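Local coordinates for spore coat polysaccharide biosynthesis protein SpsE (Bacillus subtilis, PDB 1VLI), which probably acts as a synthase of the N-acylneuraminate-9-phosphate type in the pathway that makes spore coat polysaccharide, at residues A27-I32 and D274-T279. Residues are numbered along the deposited sequence; the frame is centred on the assembly and turned at random.
Sequences APVFII and DGIRKT
In R277, CG stands anti to the carbonyl carbon (chi1 -69°) and the chain bends at chi2 (-73°), which sets CG and CD, and an extended chi3 carries NE onward; in I31, chi2 of 168° extends CD1 away from the strand. The two side chains meet tip to tip. The long arginine suits this place because it can leave the flank of helix 266-285 and carry its charge to the backbone that leads into strand 30-36. There it grips a single acceptor end-on: NH1 lies 3.0 Å from V29 O and NH2 lies 3.1 Å from the same V29 O. The oxygen sits in the guanidinium plane, with NH1 on one of its lone pairs and NH2 nearly in line with the carbonyl bond. I31 CD1 lies over one face of the guanidinium, 3.5 Å from R277 NH2, an apolar surface against a flat group whose hydrogens point outward in its plane. Beside this polar grip, I276 turns both branches toward segment 27-32: its CG2 packs 4.1 Å from V29 CB, and its CD1 rests 4.1 Å from I31 CD1. Branched aliphatic residues fit this buried seam between the strand barrel and the surrounding helices of a TIM barrel, where helix 266-285, which follows the eighth barrel strand 244-248, packs against the first, 30-36. The arginine has two acidic partners as well, E280 at NH1 and D59 at NH2. Because E280 also accepts from V29 N and D59 from I31 N, helix 266-285, the start of strand 30-36 with its lead-in, and D59 ahead of strand 60-63 are tied into one network, whose carboxylates should favour a charged arginine and hold its plane in place.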
ATOM      1  N   ALA A  27       2.934 -18.319 -12.794  1.00 65.32           N
ATOM      2  CA  ALA A  27       3.476 -17.106 -13.368  1.00 62.15           C
ATOM      3  C   ALA A  27       4.816 -16.741 -12.711  1.00 59.41           C
ATOM      4  O   ALA A  27       5.037 -17.075 -11.537  1.00 58.01           O
ATOM      5  CB  ALA A  27       2.473 -15.966 -13.182  1.00 60.92           C
ATOM      6  N   PRO A  28       5.680 -16.018 -13.440  1.00 58.12           N
ATOM      7  CA  PRO A  28       6.916 -15.463 -12.857  1.00 56.79           C
ATOM      8  C   PRO A  28       6.597 -14.495 -11.705  1.00 56.92           C
ATOM      9  O   PRO A  28       5.537 -13.866 -11.719  1.00 58.57           O
ATOM     10  CB  PRO A  28       7.527 -14.661 -14.021  1.00 55.12           C
ATOM     11  CG  PRO A  28       6.893 -15.208 -15.243  1.00 52.71           C
ATOM     12  CD  PRO A  28       5.520 -15.643 -14.866  1.00 56.55           C
ATOM     13  N   VAL A  29       7.490 -14.382 -10.716  1.00 54.74           N
ATOM     14  CA  VAL A  29       7.332 -13.388  -9.657  1.00 51.90           C
ATOM     15  C   VAL A  29       7.208 -11.997 -10.280  1.00 54.11           C
ATOM     16  O   VAL A  29       7.947 -11.663 -11.200  1.00 53.14           O
ATOM     17  CB  VAL A  29       8.481 -13.464  -8.613  1.00 51.25           C
ATOM     18  CG1 VAL A  29       8.314 -12.371  -7.516  1.00 45.27           C
ATOM     19  CG2 VAL A  29       8.479 -14.852  -7.933  1.00 48.73           C
ATOM     20  N   PHE A  30       6.248 -11.208  -9.799  1.00 55.01           N
ATOM     21  CA  PHE A  30       6.015  -9.851 -10.315  1.00 53.23           C
ATOM     22  C   PHE A  30       6.802  -8.869  -9.449  1.00 52.28           C
ATOM     23  O   PHE A  30       6.539  -8.738  -8.220  1.00 47.15           O
ATOM     24  CB  PHE A  30       4.516  -9.531 -10.297  1.00 53.53           C
ATOM     25  CG  PHE A  30       4.156  -8.252 -11.004  1.00 53.51           C
ATOM     26  CD1 PHE A  30       3.948  -8.219 -12.378  1.00 58.10           C
ATOM     27  CD2 PHE A  30       4.004  -7.080 -10.275  1.00 55.41           C
ATOM     28  CE1 PHE A  30       3.626  -6.993 -13.034  1.00 52.77           C
ATOM     29  CE2 PHE A  30       3.668  -5.894 -10.879  1.00 42.10           C
ATOM     30  CZ  PHE A  30       3.490  -5.841 -12.291  1.00 54.58           C
ATOM     31  N   ILE A  31       7.774  -8.201 -10.084  1.00 48.03           N
ATOM     32  CA  ILE A  31       8.723  -7.326  -9.368  1.00 46.82           C
ATOM     33  C   ILE A  31       8.427  -5.860  -9.528  1.00 49.61           C
ATOM     34  O   ILE A  31       8.400  -5.319 -10.662  1.00 49.46           O
ATOM     35  CB  ILE A  31      10.203  -7.615  -9.756  1.00 46.35           C
ATOM     36  CG1 ILE A  31      10.515  -9.089  -9.633  1.00 45.77           C
ATOM     37  CG2 ILE A  31      11.162  -6.783  -8.895  1.00 45.55           C
ATOM     38  CD1 ILE A  31      11.816  -9.516 -10.236  1.00 48.44           C
ATOM     39  N   ILE A  32       8.225  -5.209  -8.383  1.00 52.10           N
ATOM     40  CA  ILE A  32       7.877  -3.783  -8.331  1.00 49.60           C
ATOM     41  C   ILE A  32       9.066  -2.993  -7.801  1.00 53.63           C
ATOM     42  O   ILE A  32       9.453  -3.145  -6.632  1.00 50.97           O
ATOM     43  CB  ILE A  32       6.698  -3.593  -7.437  1.00 46.40           C
ATOM     44  CG1 ILE A  32       5.538  -4.496  -7.864  1.00 57.91           C
ATOM     45  CG2 ILE A  32       6.218  -2.159  -7.384  1.00 32.96           C
ATOM     46  CD1 ILE A  32       4.436  -4.621  -6.751  1.00 47.88           C
ATOM     47  N   ASP A 274      18.147 -10.612 -10.568  1.00 54.85           N
ATOM     48  CA  ASP A 274      18.874 -11.806 -10.944  1.00 56.21           C
ATOM     49  C   ASP A 274      18.802 -12.865  -9.817  1.00 58.08           C
ATOM     50  O   ASP A 274      18.610 -14.056 -10.076  1.00 57.53           O
ATOM     51  CB  ASP A 274      20.333 -11.469 -11.299  1.00 58.10           C
ATOM     52  CG  ASP A 274      20.470 -10.578 -12.566  1.00 62.64           C
ATOM     53  OD1 ASP A 274      19.489 -10.410 -13.333  1.00 59.89           O
ATOM     54  OD2 ASP A 274      21.552 -10.006 -12.876  1.00 61.64           O
ATOM     55  N   GLY A 275      18.961 -12.435  -8.571  1.00 58.80           N
ATOM     56  CA  GLY A 275      18.715 -13.328  -7.436  1.00 62.82           C
ATOM     57  C   GLY A 275      17.351 -14.022  -7.500  1.00 63.84           C
ATOM     58  O   GLY A 275      17.273 -15.259  -7.452  1.00 62.95           O
ATOM     59  N   ILE A 276      16.285 -13.222  -7.620  1.00 64.00           N
ATOM     60  CA  ILE A 276      14.906 -13.736  -7.690  1.00 62.81           C
ATOM     61  C   ILE A 276      14.728 -14.723  -8.842  1.00 62.49           C
ATOM     62  O   ILE A 276      14.117 -15.780  -8.663  1.00 65.74           O
ATOM     63  CB  ILE A 276      13.875 -12.573  -7.821  1.00 61.69           C
ATOM     64  CG1 ILE A 276      13.646 -11.901  -6.476  1.00 61.88           C
ATOM     65  CG2 ILE A 276      12.529 -13.075  -8.337  1.00 58.80           C
ATOM     66  CD1 ILE A 276      13.350 -10.419  -6.590  1.00 57.46           C
ATOM     67  N   ARG A 277      15.259 -14.377 -10.008  1.00 58.63           N
ATOM     68  CA  ARG A 277      14.988 -15.128 -11.211  1.00 57.90           C
ATOM     69  C   ARG A 277      15.726 -16.448 -11.202  1.00 57.51           C
ATOM     70  O   ARG A 277      15.256 -17.429 -11.776  1.00 57.66           O
ATOM     71  CB  ARG A 277      15.365 -14.296 -12.441  1.00 59.05           C
ATOM     72  CG  ARG A 277      14.437 -13.092 -12.675  1.00 57.98           C
ATOM     73  CD  ARG A 277      13.046 -13.453 -13.187  1.00 55.69           C
ATOM     74  NE  ARG A 277      12.215 -12.261 -13.384  1.00 62.58           N
ATOM     75  CZ  ARG A 277      11.039 -12.045 -12.799  1.00 63.23           C
ATOM     76  NH1 ARG A 277      10.509 -12.949 -11.968  1.00 65.24           N
ATOM     77  NH2 ARG A 277      10.380 -10.928 -13.047  1.00 52.66           N
ATOM     78  N   LYS A 278      16.887 -16.461 -10.551  1.00 57.91           N
ATOM     79  CA  LYS A 278      17.693 -17.662 -10.401  1.00 58.30           C
ATOM     80  C   LYS A 278      17.004 -18.589  -9.421  1.00 59.29           C
ATOM     81  O   LYS A 278      16.895 -19.796  -9.679  1.00 61.91           O
ATOM     82  CB  LYS A 278      19.099 -17.299  -9.906  1.00 59.19           C
ATOM     83  CG  LYS A 278      19.963 -18.484  -9.435  1.00 61.56           C
ATOM     84  CD  LYS A 278      21.227 -17.938  -8.783  1.00 66.27           C
ATOM     85  CE  LYS A 278      22.406 -18.797  -9.133  1.00 71.30           C
ATOM     86  NZ  LYS A 278      22.835 -18.413 -10.518  1.00 86.67           N
ATOM     87  N   THR A 279      16.551 -18.020  -8.303  1.00 56.19           N
ATOM     88  CA  THR A 279      15.846 -18.756  -7.279  1.00 56.62           C
ATOM     89  C   THR A 279      14.623 -19.411  -7.894  1.00 59.45           C
ATOM     90  O   THR A 279      14.271 -20.527  -7.508  1.00 60.85           O
ATOM     91  CB  THR A 279      15.415 -17.804  -6.164  1.00 57.59           C
ATOM     92  OG1 THR A 279      16.584 -17.253  -5.551  1.00 58.12           O
ATOM     93  CG2 THR A 279      14.702 -18.546  -5.017  1.00 58.15           C
TER